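Local coordinates for DNA/pantothenate metabolism flavoprotein (Streptomyces sparsogenes DSM 40356, PDB 7CFU) that probably catalyses FMN-dependent decarboxylation of a cysteine-containing substrate in natural-product biosynthesis, at residues V22-G27 / Q51-V56; N41-G46 / D186-I191; A97-L102 / A131-V136; L105-N110 / T135-V140. All coordinates share one frame; numbering follows the deposited sequence.

Contact 1 (V22-G27 / Q51-V56); sequences VRLLWG and QEIRTV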
loop_
_atom_site.group_PDB
_atom_site.type_symbol
_atom_site.label_atom_id
_atom_site.label_comp_id
_atom_site.label_asym_id
_atom_site.label_seq_id
_atom_site.Cartn_x
_atom_site.Cartn_y
_atom_site.Cartn_z
ATOM N N VAL A 22 10.923 39.700 17.941
ATOM C CA VAL A 22 9.758 39.031 18.504
ATOM C C VAL A 22 9.508 37.742 17.731
ATOM O O VAL A 22 9.424 37.744 16.495
ATOM C CB VAL A 22 8.530 39.954 18.467
ATOM C CG1 VAL A 22 7.291 39.221 18.974
ATOM C CG2 VAL A 22 8.776 41.205 19.292
ATOM N N ARG A 23 9.406 36.631 18.455
ATOM C CA ARG A 23 9.187 35.326 17.840
ATOM C C ARG A 23 7.684 35.091 17.728
ATOM O O ARG A 23 6.988 34.939 18.741
ATOM C CB ARG A 23 9.878 34.234 18.646
ATOM C CG ARG A 23 11.390 34.400 18.650
ATOM C CD ARG A 23 12.107 33.450 19.583
ATOM N NE ARG A 23 11.682 33.568 20.972
ATOM C CZ ARG A 23 12.200 32.854 21.970
ATOM N NH1 ARG A 23 13.172 31.980 21.726
ATOM N NH2 ARG A 23 11.749 33.014 23.212
ATOM N N LEU A 24 7.176 35.085 16.499
ATOM C CA LEU A 24 5.745 34.962 16.251
ATOM C C LEU A 24 5.412 33.526 15.862
ATOM O O LEU A 24 5.886 33.030 14.835
ATOM C CB LEU A 24 5.307 35.937 15.157
ATOM C CG LEU A 24 3.882 35.825 14.630
ATOM C CD1 LEU A 24 2.894 36.085 15.751
ATOM C CD2 LEU A 24 3.680 36.826 13.515
ATOM N N LEU A 25 4.603 32.861 16.686
ATOM C CA LEU A 25 4.054 31.550 16.364
ATOM C C LEU A 25 2.644 31.731 15.815
ATOM O O LEU A 25 1.803 32.377 16.447
ATOM C CB LEU A 25 4.043 30.639 17.592
ATOM C CG LEU A 25 3.631 29.183 17.355
ATOM C CD1 LEU A 25 4.551 28.497 16.363
ATOM C CD2 LEU A 25 3.604 28.431 18.670
ATOM N N TRP A 26 2.383 31.138 14.655
ATOM C CA TRP A 26 1.190 31.418 13.860
ATOM C C TRP A 26 0.452 30.117 13.554
ATOM O O TRP A 26 0.934 29.299 12.763
ATOM C CB TRP A 26 1.599 32.147 12.583
ATOM C CG TRP A 26 0.516 32.513 11.643
ATOM C CD1 TRP A 26 -0.826 32.321 11.799
ATOM C CD2 TRP A 26 0.689 33.126 10.361
ATOM N NE1 TRP A 26 -1.499 32.775 10.685
ATOM C CE2 TRP A 26 -0.592 33.282 9.794
ATOM C CE3 TRP A 26 1.803 33.569 9.644
ATOM C CZ2 TRP A 26 -0.788 33.859 8.547
ATOM C CZ3 TRP A 26 1.606 34.142 8.406
ATOM C CH2 TRP A 26 0.320 34.283 7.869
ATOM N N GLY A 27 -0.719 29.927 14.160
ATOM C CA GLY A 27 -1.538 28.745 13.893
ATOM C C GLY A 27 -2.572 28.986 12.802
ATOM O O GLY A 27 -3.233 30.021 12.775
ATOM N N GLN A 51 10.658 39.044 11.853
ATOM C CA GLN A 51 11.650 38.225 11.168
ATOM C C GLN A 51 11.533 36.731 11.424
ATOM O O GLN A 51 11.699 35.951 10.490
ATOM C CB GLN A 51 13.059 38.707 11.536
ATOM C CG GLN A 51 13.331 40.113 11.020
ATOM C CD GLN A 51 14.747 40.579 11.276
ATOM O OE1 GLN A 51 15.557 39.868 11.874
ATOM N NE2 GLN A 51 15.049 41.797 10.839
ATOM N N GLU A 52 11.245 36.290 12.647
ATOM C CA GLU A 52 11.152 34.859 12.944
ATOM C C GLU A 52 9.675 34.488 13.084
ATOM O O GLU A 52 9.017 34.881 14.054
ATOM C CB GLU A 52 11.925 34.479 14.205
ATOM C CG GLU A 52 13.434 34.654 14.105
ATOM C CD GLU A 52 14.154 34.221 15.378
ATOM O OE1 GLU A 52 13.484 33.831 16.360
ATOM O OE2 GLU A 52 15.398 34.297 15.408
ATOM N N ILE A 53 9.155 33.751 12.105
ATOM C CA ILE A 53 7.763 33.319 12.078
ATOM C C ILE A 53 7.738 31.814 11.849
ATOM O O ILE A 53 8.291 31.333 10.857
ATOM C CB ILE A 53 6.961 34.044 10.984
ATOM C CG1 ILE A 53 7.001 35.556 11.191
ATOM C CG2 ILE A 53 5.522 33.530 10.937
ATOM C CD1 ILE A 53 6.360 36.324 10.067
ATOM N N ARG A 54 7.118 31.069 12.773
ATOM C CA ARG A 54 6.906 29.630 12.628
ATOM C C ARG A 54 5.409 29.323 12.633
ATOM O O ARG A 54 4.657 29.889 13.433
ATOM C CB ARG A 54 7.589 28.844 13.751
ATOM C CG ARG A 54 9.105 28.970 13.774
ATOM C CD ARG A 54 9.722 28.113 14.872
ATOM N NE ARG A 54 11.180 28.175 14.832
ATOM C CZ ARG A 54 11.951 27.414 14.057
ATOM N NH1 ARG A 54 11.406 26.517 13.242
ATOM N NH2 ARG A 54 13.273 27.553 14.096
ATOM N N THR A 55 4.978 28.427 11.741
ATOM C CA THR A 55 3.568 28.106 11.558
ATOM C C THR A 55 3.231 26.688 12.013
ATOM O O THR A 55 4.056 25.772 11.939
ATOM C CB THR A 55 3.147 28.266 10.099
ATOM O OG1 THR A 55 3.977 27.443 9.273
ATOM C CG2 THR A 55 3.257 29.722 9.659
ATOM N N VAL A 56 2.007 26.538 12.515
ATOM C CA VAL A 56 1.397 25.256 12.850
ATOM C C VAL A 56 0.063 25.180 12.120
ATOM O O VAL A 56 -0.752 26.105 12.222
ATOM C CB VAL A 56 1.190 25.090 14.371
ATOM C CG1 VAL A 56 0.579 23.730 14.697
ATOM C CG2 VAL A 56 2.485 25.268 15.111
#
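Strands 23-27 and 52-56 run parallel, their axes 4.6 Å apart at closest approach and twisted by 24°. Leu24 N binds Glu52 O at 3.1 Å and Arg54 N returns to Leu24 O; Trp26 N then meets Arg54 O at 2.9 Å, and Val56 N reaches Trp26 O. This ladder closes the beta-alpha-beta unit whose connecting helix, 37-48, covers the face bearing Leu24, Trp26 and Ile53. There the six-membered part of the Trp26 indole takes Ile53 CG2 at its edge, 3.9 Å from CE3, while the Thr55 methyl, on the same face, lies obliquely beside that atom. Apolar Leu24, Trp26 and Ile53 suit this side, and the indole N-H is satisfied by Leu105 O. On the other face Leu25 CG stands anti to the backbone N (chi1 -174°), which carries CD1 across to Val56 CG2, 4.0 Å away. Farther out, Glu52 lies alongside Arg23, OE1 being 3.2 Å from Arg23 CG, yet Arg23 NE pairs with Asp100 instead. Main-chain bonds and apolar contacts thus make the join, while Arg23, Glu52 and Arg54 keep charge on the Leu25 face, away from helix 37-48; Arg23 and Glu52 probably attract only modestly.

Contact 2 (N41-G46 / D186-I191); sequences NAWLRG and DFQSAI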
loop_
_atom_site.group_PDB
_atom_site.type_symbol
_atom_site.label_atom_id
_atom_site.label_comp_id
_atom_site.label_asym_id
_atom_site.label_seq_id
_atom_site.Cartn_x
_atom_site.Cartn_y
_atom_site.Cartn_z
ATOM N N ASN A 41 1.321 37.092 5.548
ATOM C CA ASN A 41 2.750 36.893 5.759
ATOM C C ASN A 41 3.558 38.050 5.185
ATOM O O ASN A 41 4.489 38.542 5.829
ATOM C CB ASN A 41 3.181 35.561 5.147
ATOM C CG ASN A 41 4.642 35.264 5.384
ATOM O OD1 ASN A 41 5.063 35.058 6.523
ATOM N ND2 ASN A 41 5.421 35.210 4.311
ATOM N N ALA A 42 3.188 38.521 3.990
ATOM C CA ALA A 42 3.866 39.671 3.393
ATOM C C ALA A 42 3.684 40.925 4.242
ATOM O O ALA A 42 4.622 41.716 4.396
ATOM C CB ALA A 42 3.348 39.909 1.975
ATOM N N TRP A 43 2.482 41.131 4.791
ATOM C CA TRP A 43 2.257 42.268 5.681
ATOM C C TRP A 43 3.117 42.170 6.932
ATOM O O TRP A 43 3.687 43.169 7.384
ATOM C CB TRP A 43 0.782 42.364 6.068
ATOM C CG TRP A 43 0.518 43.383 7.141
ATOM C CD1 TRP A 43 0.488 44.738 6.990
ATOM C CD2 TRP A 43 0.261 43.130 8.530
ATOM N NE1 TRP A 43 0.218 45.344 8.194
ATOM C CE2 TRP A 43 0.079 44.380 9.156
ATOM C CE3 TRP A 43 0.162 41.970 9.303
ATOM C CZ2 TRP A 43 -0.198 44.502 10.518
ATOM C CZ3 TRP A 43 -0.112 42.095 10.658
ATOM C CH2 TRP A 43 -0.287 43.352 11.251
ATOM N N LEU A 44 3.215 40.970 7.510
ATOM C CA LEU A 44 4.008 40.787 8.718
ATOM C C LEU A 44 5.484 41.057 8.453
ATOM O O LEU A 44 6.175 41.652 9.286
ATOM C CB LEU A 44 3.807 39.372 9.264
ATOM C CG LEU A 44 2.495 39.100 10.002
ATOM C CD1 LEU A 44 2.248 37.598 10.148
ATOM C CD2 LEU A 44 2.510 39.774 11.356
ATOM N N ARG A 45 5.990 40.622 7.301
ATOM C CA ARG A 45 7.412 40.786 7.018
ATOM C C ARG A 45 7.725 42.157 6.428
ATOM O O ARG A 45 8.632 42.849 6.904
ATOM C CB ARG A 45 7.883 39.678 6.083
ATOM C CG ARG A 45 7.896 38.330 6.743
ATOM C CD ARG A 45 8.516 37.278 5.860
ATOM N NE ARG A 45 8.671 36.040 6.607
ATOM C CZ ARG A 45 9.719 35.782 7.381
ATOM N NH1 ARG A 45 10.694 36.679 7.493
ATOM N NH2 ARG A 45 9.794 34.637 8.046
ATOM N N GLY A 46 6.976 42.570 5.399
ATOM C CA GLY A 46 7.316 43.770 4.652
ATOM C C GLY A 46 6.838 45.070 5.262
ATOM O O GLY A 46 7.367 46.129 4.913
ATOM N N ASP A 186 -10.544 42.925 11.638
ATOM C CA ASP A 186 -9.436 43.880 11.618
ATOM C C ASP A 186 -8.370 43.406 12.596
ATOM O O ASP A 186 -8.267 43.861 13.735
ATOM C CB ASP A 186 -9.920 45.289 11.942
ATOM C CG ASP A 186 -10.802 45.867 10.847
ATOM O OD1 ASP A 186 -10.451 45.695 9.657
ATOM O OD2 ASP A 186 -11.832 46.499 11.175
ATOM N N PHE A 187 -7.532 42.494 12.105
ATOM C CA PHE A 187 -6.531 41.857 12.944
ATOM C C PHE A 187 -5.256 42.673 13.063
ATOM O O PHE A 187 -4.496 42.460 14.016
ATOM C CB PHE A 187 -6.182 40.471 12.385
ATOM C CG PHE A 187 -5.687 40.497 10.961
ATOM C CD1 PHE A 187 -4.353 40.763 10.676
ATOM C CD2 PHE A 187 -6.552 40.250 9.908
ATOM C CE1 PHE A 187 -3.899 40.792 9.368
ATOM C CE2 PHE A 187 -6.099 40.273 8.599
ATOM C CZ PHE A 187 -4.775 40.546 8.327
ATOM N N GLN A 188 -5.001 43.584 12.115
ATOM C CA GLN A 188 -3.727 44.302 12.094
ATOM C C GLN A 188 -3.487 45.055 13.397
ATOM O O GLN A 188 -2.377 45.036 13.940
ATOM C CB GLN A 188 -3.674 45.248 10.897
ATOM C CG GLN A 188 -3.773 44.533 9.562
ATOM C CD GLN A 188 -3.329 45.402 8.399
ATOM O OE1 GLN A 188 -3.109 46.603 8.556
ATOM N NE2 GLN A 188 -3.194 44.795 7.223
ATOM N N SER A 189 -4.520 45.715 13.920
ATOM C CA SER A 189 -4.379 46.440 15.177
ATOM C C SER A 189 -4.100 45.489 16.339
ATOM O O SER A 189 -3.241 45.764 17.189
ATOM C CB SER A 189 -5.644 47.257 15.439
ATOM O OG SER A 189 -5.617 47.858 16.721
ATOM N N ALA A 190 -4.816 44.362 16.391
ATOM C CA ALA A 190 -4.626 43.412 17.484
ATOM C C ALA A 190 -3.241 42.781 17.448
ATOM O O ALA A 190 -2.599 42.625 18.492
ATOM C CB ALA A 190 -5.705 42.331 17.431
ATOM N N ILE A 191 -2.760 42.414 16.259
ATOM C CA ILE A 191 -1.448 41.778 16.167
ATOM C C ILE A 191 -0.345 42.771 16.508
ATOM O O ILE A 191 0.602 42.434 17.231
ATOM C CB ILE A 191 -1.251 41.143 14.778
ATOM C CG1 ILE A 191 -2.185 39.940 14.607
ATOM C CG2 ILE A 191 0.192 40.734 14.574
ATOM C CD1 ILE A 191 -2.069 39.262 13.254
#
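The side-chain amide of Gln188 lies flat over one face of the Trp43 indole, the two planes only 14° apart. Its CD sits 3.4 Å above the ring plane, displaced toward the rim, 3.6 Å from Trp43 NE1; this is stacking, with no hydrogen bond between the two groups. Lower down the chain, Gln188 CG stands over the six-membered ring as a CH-pi contact, 4.0 Å from the centroid, while CB rests on CZ2. A glutamine suits this exposed spot because its methylenes and flat amide can spread on an aromatic surface and still meet water. Trp43 CG is anti to the backbone N (chi1 171°), which lets the indole bridge helix 41-46 and helix 187-191, whose axes come no nearer than 12.4 Å, a spacing suited to tryptophan's large side chain. These helices lie side by side on one face of the parallel sheet, forming part of an outer layer of the Rossmann-like alpha/beta/alpha sandwich. Phe187 turns an edge toward the indole in a T-shaped pair, with planes at 80° and centroids 5.9 Å apart. Deeper in, Ile191 CG2 meets two partners: CZ3 at the edge of the Trp43 ring, and Leu44 CD2 at 4.1 Å, where the two aliphatic chains cross at about a right angle. Leu44 continues inward onto Leu24 and Trp26, and Ile191 onto Val103 and Leu105.

Contact 3 (A97-L102 / A131-V136); sequences AWADVL and AECPTV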
loop_
_atom_site.group_PDB
_atom_site.type_symbol
_atom_site.label_atom_id
_atom_site.label_comp_id
_atom_site.label_asym_id
_atom_site.label_seq_id
_atom_site.Cartn_x
_atom_site.Cartn_y
_atom_site.Cartn_z
ATOM N N ALA A 97 7.177 27.206 24.250
ATOM C CA ALA A 97 8.235 27.975 24.893
ATOM C C ALA A 97 8.878 28.971 23.933
ATOM O O ALA A 97 9.368 30.021 24.365
ATOM C CB ALA A 97 9.294 27.035 25.470
ATOM N N TRP A 98 8.917 28.654 22.639
ATOM C CA TRP A 98 9.575 29.535 21.680
ATOM C C TRP A 98 8.774 30.806 21.412
ATOM O O TRP A 98 9.360 31.864 21.155
ATOM C CB TRP A 98 9.825 28.766 20.387
ATOM C CG TRP A 98 10.407 29.570 19.269
ATOM C CD1 TRP A 98 11.733 29.756 19.002
ATOM C CD2 TRP A 98 9.689 30.265 18.237
ATOM N NE1 TRP A 98 11.884 30.532 17.881
ATOM C CE2 TRP A 98 10.647 30.858 17.389
ATOM C CE3 TRP A 98 8.336 30.448 17.952
ATOM C CZ2 TRP A 98 10.292 31.618 16.273
ATOM C CZ3 TRP A 98 7.984 31.206 16.841
ATOM C CH2 TRP A 98 8.956 31.784 16.022
ATOM N N ALA A 99 7.446 30.736 21.490
ATOM C CA ALA A 99 6.604 31.819 21.000
ATOM C C ALA A 99 6.680 33.030 21.924
ATOM O O ALA A 99 6.595 32.897 23.148
ATOM C CB ALA A 99 5.157 31.344 20.871
ATOM N N ASP A 100 6.889 34.209 21.336
ATOM C CA ASP A 100 6.709 35.462 22.063
ATOM C C ASP A 100 5.312 36.019 21.860
ATOM O O ASP A 100 4.782 36.692 22.748
ATOM C CB ASP A 100 7.750 36.502 21.626
ATOM C CG ASP A 100 9.176 36.065 21.915
ATOM O OD1 ASP A 100 9.436 35.488 23.001
ATOM O OD2 ASP A 100 10.038 36.290 21.039
ATOM N N VAL A 101 4.730 35.764 20.690
ATOM C CA VAL A 101 3.338 36.063 20.378
ATOM C C VAL A 101 2.745 34.830 19.706
ATOM O O VAL A 101 3.432 34.143 18.942
ATOM C CB VAL A 101 3.210 37.300 19.456
ATOM C CG1 VAL A 101 1.772 37.475 18.969
ATOM C CG2 VAL A 101 3.686 38.554 20.161
ATOM N N LEU A 102 1.485 34.528 20.018
ATOM C CA LEU A 102 0.745 33.446 19.379
ATOM C C LEU A 102 -0.436 34.047 18.631
ATOM O O LEU A 102 -1.271 34.736 19.231
ATOM C CB LEU A 102 0.264 32.414 20.407
ATOM C CG LEU A 102 -0.674 31.300 19.909
ATOM C CD1 LEU A 102 -0.041 30.476 18.795
ATOM C CD2 LEU A 102 -1.126 30.391 21.058
ATOM N N ALA A 131 1.660 27.450 25.576
ATOM C CA ALA A 131 2.118 28.804 25.303
ATOM C C ALA A 131 1.773 29.734 26.458
ATOM O O ALA A 131 0.724 29.603 27.094
ATOM C CB ALA A 131 1.498 29.332 24.006
ATOM N N GLU A 132 2.681 30.672 26.741
ATOM C CA GLU A 132 2.481 31.686 27.781
ATOM C C GLU A 132 2.930 33.028 27.205
ATOM O O GLU A 132 4.000 33.542 27.533
ATOM C CB GLU A 132 3.240 31.337 29.057
ATOM C CG GLU A 132 2.526 30.317 29.901
ATOM C CD GLU A 132 3.244 30.013 31.200
ATOM O OE1 GLU A 132 4.496 29.970 31.206
ATOM O OE2 GLU A 132 2.542 29.801 32.211
ATOM N N CYS A 133 2.097 33.615 26.358
ATOM C CA CYS A 133 2.475 34.823 25.644
ATOM C C CYS A 133 1.204 35.526 25.185
ATOM O O CYS A 133 0.124 34.925 25.205
ATOM C CB CYS A 133 3.380 34.485 24.450
ATOM S SG CYS A 133 2.567 33.453 23.213
ATOM N N PRO A 134 1.290 36.802 24.798
ATOM C CA PRO A 134 0.119 37.464 24.201
ATOM C C PRO A 134 -0.398 36.665 23.011
ATOM O O PRO A 134 0.367 36.267 22.128
ATOM C CB PRO A 134 0.664 38.829 23.764
ATOM C CG PRO A 134 1.835 39.080 24.662
ATOM C CD PRO A 134 2.435 37.723 24.946
ATOM N N THR A 135 -1.713 36.454 22.980
ATOM C CA THR A 135 -2.341 35.592 21.986
ATOM C C THR A 135 -3.508 36.307 21.323
ATOM O O THR A 135 -4.391 36.836 22.007
ATOM C CB THR A 135 -2.820 34.283 22.630
ATOM O OG1 THR A 135 -1.709 33.632 23.260
ATOM C CG2 THR A 135 -3.418 33.347 21.578
ATOM N N VAL A 136 -3.522 36.288 19.995
ATOM C CA VAL A 136 -4.593 36.860 19.188
ATOM C C VAL A 136 -5.267 35.736 18.411
ATOM O O VAL A 136 -4.592 34.966 17.719
ATOM C CB VAL A 136 -4.051 37.933 18.226
ATOM C CG1 VAL A 136 -5.156 38.436 17.309
ATOM C CG2 VAL A 136 -3.389 39.079 19.012
HETATM O O HOH W 1 5.052 31.162 24.990
#
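Leu102 is held through both its N-H and its C=O: the N-H points to Pro134 O, 3.0 Å away and in the carbonyl plane, and its O receives Val136 N at 2.8 Å. A water extends the link beyond the strands, donating to Ala99 O and accepting from Glu132 N. Within 131-136, Thr135 OG1 donates to Cys133 O from above the carbonyl plane, linking the side chain to the backbone two residues earlier. These bonds start the parallel pairing of the middle strand 101-107 and its neighbour 135-139 in the Rossmann-like sheet, and each strand is entered shortly after a helix. Ala99 and Ala131 are the first residues to leave those helices, and their small methyls fit against Cys133 SG and Leu102 CD2. Proline suits position 134, where the carbonyl alone pairs with Leu102 N and no N-H is lost. Cys133 SG occupies the crowded position between N and C (chi1 63°), which tucks the sulfur against Leu102 CB at 3.8 Å. Thr135 lies alongside Leu102, both pointing the same way, with CG2 3.8 Å from Leu102 CD2. That same CD2 ends 4.1 Å from Ala131 CB, while Ala131 O accepts a hydrogen bond from Lys148 of a neighbouring subunit.

Contact 4 (L105-N110 / T135-V140); sequences LPATAN and TVIAPV. With FMN (flavin mononucleotide), chain Y.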
loop_
_atom_site.group_PDB
_atom_site.type_symbol
_atom_site.label_atom_id
_atom_site.label_comp_id
_atom_site.label_asym_id
_atom_site.label_seq_id
_atom_site.Cartn_x
_atom_site.Cartn_y
_atom_site.Cartn_z
ATOM N N LEU A 105 -4.806 32.404 13.034
ATOM C CA LEU A 105 -5.402 33.162 11.940
ATOM C C LEU A 105 -5.281 32.383 10.637
ATOM O O LEU A 105 -4.167 32.178 10.143
ATOM C CB LEU A 105 -4.711 34.530 11.809
ATOM C CG LEU A 105 -5.250 35.592 10.840
ATOM C CD1 LEU A 105 -4.738 36.966 11.263
ATOM C CD2 LEU A 105 -4.899 35.322 9.370
ATOM N N PRO A 106 -6.392 31.956 10.029
ATOM C CA PRO A 106 -7.745 32.051 10.579
ATOM C C PRO A 106 -7.994 30.964 11.609
ATOM O O PRO A 106 -7.388 29.893 11.542
ATOM C CB PRO A 106 -8.633 31.830 9.359
ATOM C CG PRO A 106 -7.817 30.882 8.511
ATOM C CD PRO A 106 -6.382 31.331 8.693
ATOM N N ALA A 107 -8.869 31.237 12.559
ATOM C CA ALA A 107 -9.334 30.224 13.490
ATOM C C ALA A 107 -10.700 29.738 13.037
ATOM O O ALA A 107 -11.503 30.514 12.515
ATOM C CB ALA A 107 -9.407 30.770 14.915
ATOM N N THR A 108 -10.952 28.449 13.211
ATOM C CA THR A 108 -12.273 27.908 12.942
ATOM C C THR A 108 -13.138 28.021 14.187
ATOM O O THR A 108 -12.639 28.220 15.298
ATOM C CB THR A 108 -12.177 26.446 12.536
ATOM O OG1 THR A 108 -11.338 25.781 13.485
ATOM C CG2 THR A 108 -11.592 26.316 11.121
ATOM N N ALA A 109 -14.455 27.898 13.989
ATOM C CA ALA A 109 -15.343 27.702 15.129
ATOM C C ALA A 109 -14.889 26.507 15.958
ATOM O O ALA A 109 -14.887 26.560 17.192
ATOM C CB ALA A 109 -16.787 27.515 14.655
ATOM N N ASN A 110 -14.484 25.425 15.287
ATOM C CA ASN A 110 -13.948 24.252 15.972
ATOM C C ASN A 110 -12.817 24.638 16.917
ATOM O O ASN A 110 -12.781 24.203 18.076
ATOM C CB ASN A 110 -13.454 23.242 14.932
ATOM C CG ASN A 110 -13.048 21.917 15.540
ATOM O OD1 ASN A 110 -13.796 21.314 16.320
ATOM N ND2 ASN A 110 -11.842 21.458 15.193
ATOM N N THR A 135 -1.713 36.454 22.980
ATOM C CA THR A 135 -2.341 35.592 21.986
ATOM C C THR A 135 -3.508 36.307 21.323
ATOM O O THR A 135 -4.391 36.836 22.007
ATOM C CB THR A 135 -2.820 34.283 22.630
ATOM O OG1 THR A 135 -1.709 33.632 23.260
ATOM C CG2 THR A 135 -3.418 33.347 21.578
ATOM N N VAL A 136 -3.522 36.288 19.995
ATOM C CA VAL A 136 -4.593 36.860 19.188
ATOM C C VAL A 136 -5.267 35.736 18.411
ATOM O O VAL A 136 -4.592 34.966 17.719
ATOM C CB VAL A 136 -4.051 37.933 18.226
ATOM C CG1 VAL A 136 -5.156 38.436 17.309
ATOM C CG2 VAL A 136 -3.389 39.079 19.012
ATOM N N ILE A 137 -6.595 35.664 18.502
ATOM C CA ILE A 137 -7.406 34.667 17.807
ATOM C C ILE A 137 -8.341 35.405 16.859
ATOM O O ILE A 137 -9.130 36.258 17.294
ATOM C CB ILE A 137 -8.201 33.791 18.797
ATOM C CG1 ILE A 137 -7.253 33.090 19.768
ATOM C CG2 ILE A 137 -9.113 32.810 18.086
ATOM C CD1 ILE A 137 -7.968 32.396 20.905
ATOM N N ALA A 138 -8.269 35.067 15.571
ATOM C CA ALA A 138 -9.055 35.722 14.526
ATOM C C ALA A 138 -9.953 34.685 13.864
ATOM O O ALA A 138 -9.610 34.132 12.805
ATOM C CB ALA A 138 -8.157 36.410 13.500
ATOM N N PRO A 139 -11.116 34.409 14.449
ATOM C CA PRO A 139 -12.008 33.387 13.890
ATOM C C PRO A 139 -12.692 33.859 12.616
ATOM O O PRO A 139 -12.929 35.053 12.419
ATOM C CB PRO A 139 -13.035 33.161 15.006
ATOM C CG PRO A 139 -13.036 34.443 15.779
ATOM C CD PRO A 139 -11.613 34.951 15.724
ATOM N N VAL A 140 -12.987 32.901 11.735
ATOM C CA VAL A 140 -13.758 33.152 10.520
ATOM C C VAL A 140 -14.777 32.039 10.344
ATOM O O VAL A 140 -14.449 30.857 10.488
ATOM C CB VAL A 140 -12.863 33.261 9.277
ATOM C CG1 VAL A 140 -13.712 33.569 8.059
ATOM C CG2 VAL A 140 -11.802 34.333 9.477
HETATM N N1 FMN Y . -15.159 26.175 9.488
HETATM C C2 FMN Y . -15.189 27.401 10.109
HETATM O O2 FMN Y . -15.455 27.455 11.299
HETATM N N3 FMN Y . -14.904 28.552 9.405
HETATM C C4 FMN Y . -14.605 28.478 8.060
HETATM O O4 FMN Y . -14.362 29.507 7.431
HETATM C C4A FMN Y . -14.589 27.241 7.426
HETATM N N5 FMN Y . -14.283 27.146 6.087
HETATM C C5A FMN Y . -14.245 25.912 5.471
HETATM C C6 FMN Y . -13.940 25.837 4.122
HETATM C C7 FMN Y . -13.901 24.601 3.494
HETATM C C7M FMN Y . -13.562 24.520 2.027
HETATM C C8 FMN Y . -14.182 23.443 4.210
HETATM C C8M FMN Y . -14.144 22.110 3.502
HETATM C C9 FMN Y . -14.496 23.517 5.566
HETATM C C9A FMN Y . -14.528 24.757 6.195
HETATM N N10 FMN Y . -14.847 24.861 7.540
HETATM C C10 FMN Y . -14.861 26.091 8.152
HETATM C "C1'" FMN Y . -15.143 23.642 8.351
HETATM C "C2'" FMN Y . -13.874 23.239 9.083
HETATM O "O2'" FMN Y . -12.826 23.016 8.151
HETATM C "C3'" FMN Y . -14.163 22.018 9.956
HETATM O "O3'" FMN Y . -14.993 22.403 11.034
HETATM C "C4'" FMN Y . -12.887 21.325 10.459
HETATM O "O4'" FMN Y . -13.237 20.186 11.224
HETATM C "C5'" FMN Y . -12.045 22.262 11.307
HETATM O "O5'" FMN Y . -10.789 21.660 11.553
HETATM P P FMN Y . -9.659 22.428 12.394
HETATM O O1P FMN Y . -8.877 21.414 13.195
HETATM O O2P FMN Y . -8.835 23.203 11.423
HETATM O O3P FMN Y . -10.262 23.405 13.386
#
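Val140, whose CG2 packs 4.0 Å from CB of the Pro106 ring, turns its carbonyl to the pyrimidine rim of FMN and accepts the flavin N3-H at 2.6 Å. Next to it on that rim, flavin O2 receives Ala109 N at 2.9 Å, from a donor tilted out of the ring plane. The methyl CG2 of Thr108 stands over the face of the flavin, 3.9 Å from C2. On the phosphate, Thr108 OG1 donates to O3P at 2.6 Å and Asn110 ND2 reaches the same oxygen. The Thr108 hydroxyl, set between backbone N and C (chi1 49°), also accepts Phe111 N and so N-caps helix 109-117. The site thus lies at the C-terminal ends of neighbouring parallel strands, where Rossmann-like flavoproteins commonly bind their cofactor. Here the cis peptide before Pro106 marks a corner, after which Ala107 resumes pairing: its N binds Ala138 O from above the carbonyl plane, and its O takes Val140 N at 2.9 Å. Alanine suits this tight spot, its CB fitting 3.8 Å from Ile137 CG2 and close to Pro139. Leu105 adds branched bulk against the Ala138 methyl, CG to CB 4.0 Å. Asn110 uses the other end of its amide, OD1, to accept Ala120 N of a neighbouring subunit, whose Ala120 O also bonds the FMN.

How the contacts relate
From the N terminus, 22-27 lays down the first strand and 51-56 returns beside it, closing contact 1. Before that return the chain passes through 41-46, whose partner 186-191 comes near the C terminus, so contact 2 crosses contact 1 and spans most of the fold. Contacts 3 and 4 fall within this long loop: 97-102 and 105-110 are paired later by 131-136 and 135-140, which share Thr135 and Val136 and follow one strand pair from its start to the FMN end. Strand 23-28 hydrogen-bonds to strand 101-107, merging contacts 1, 3 and 4 into one sheet, while the helices of contact 2 cover one side of it.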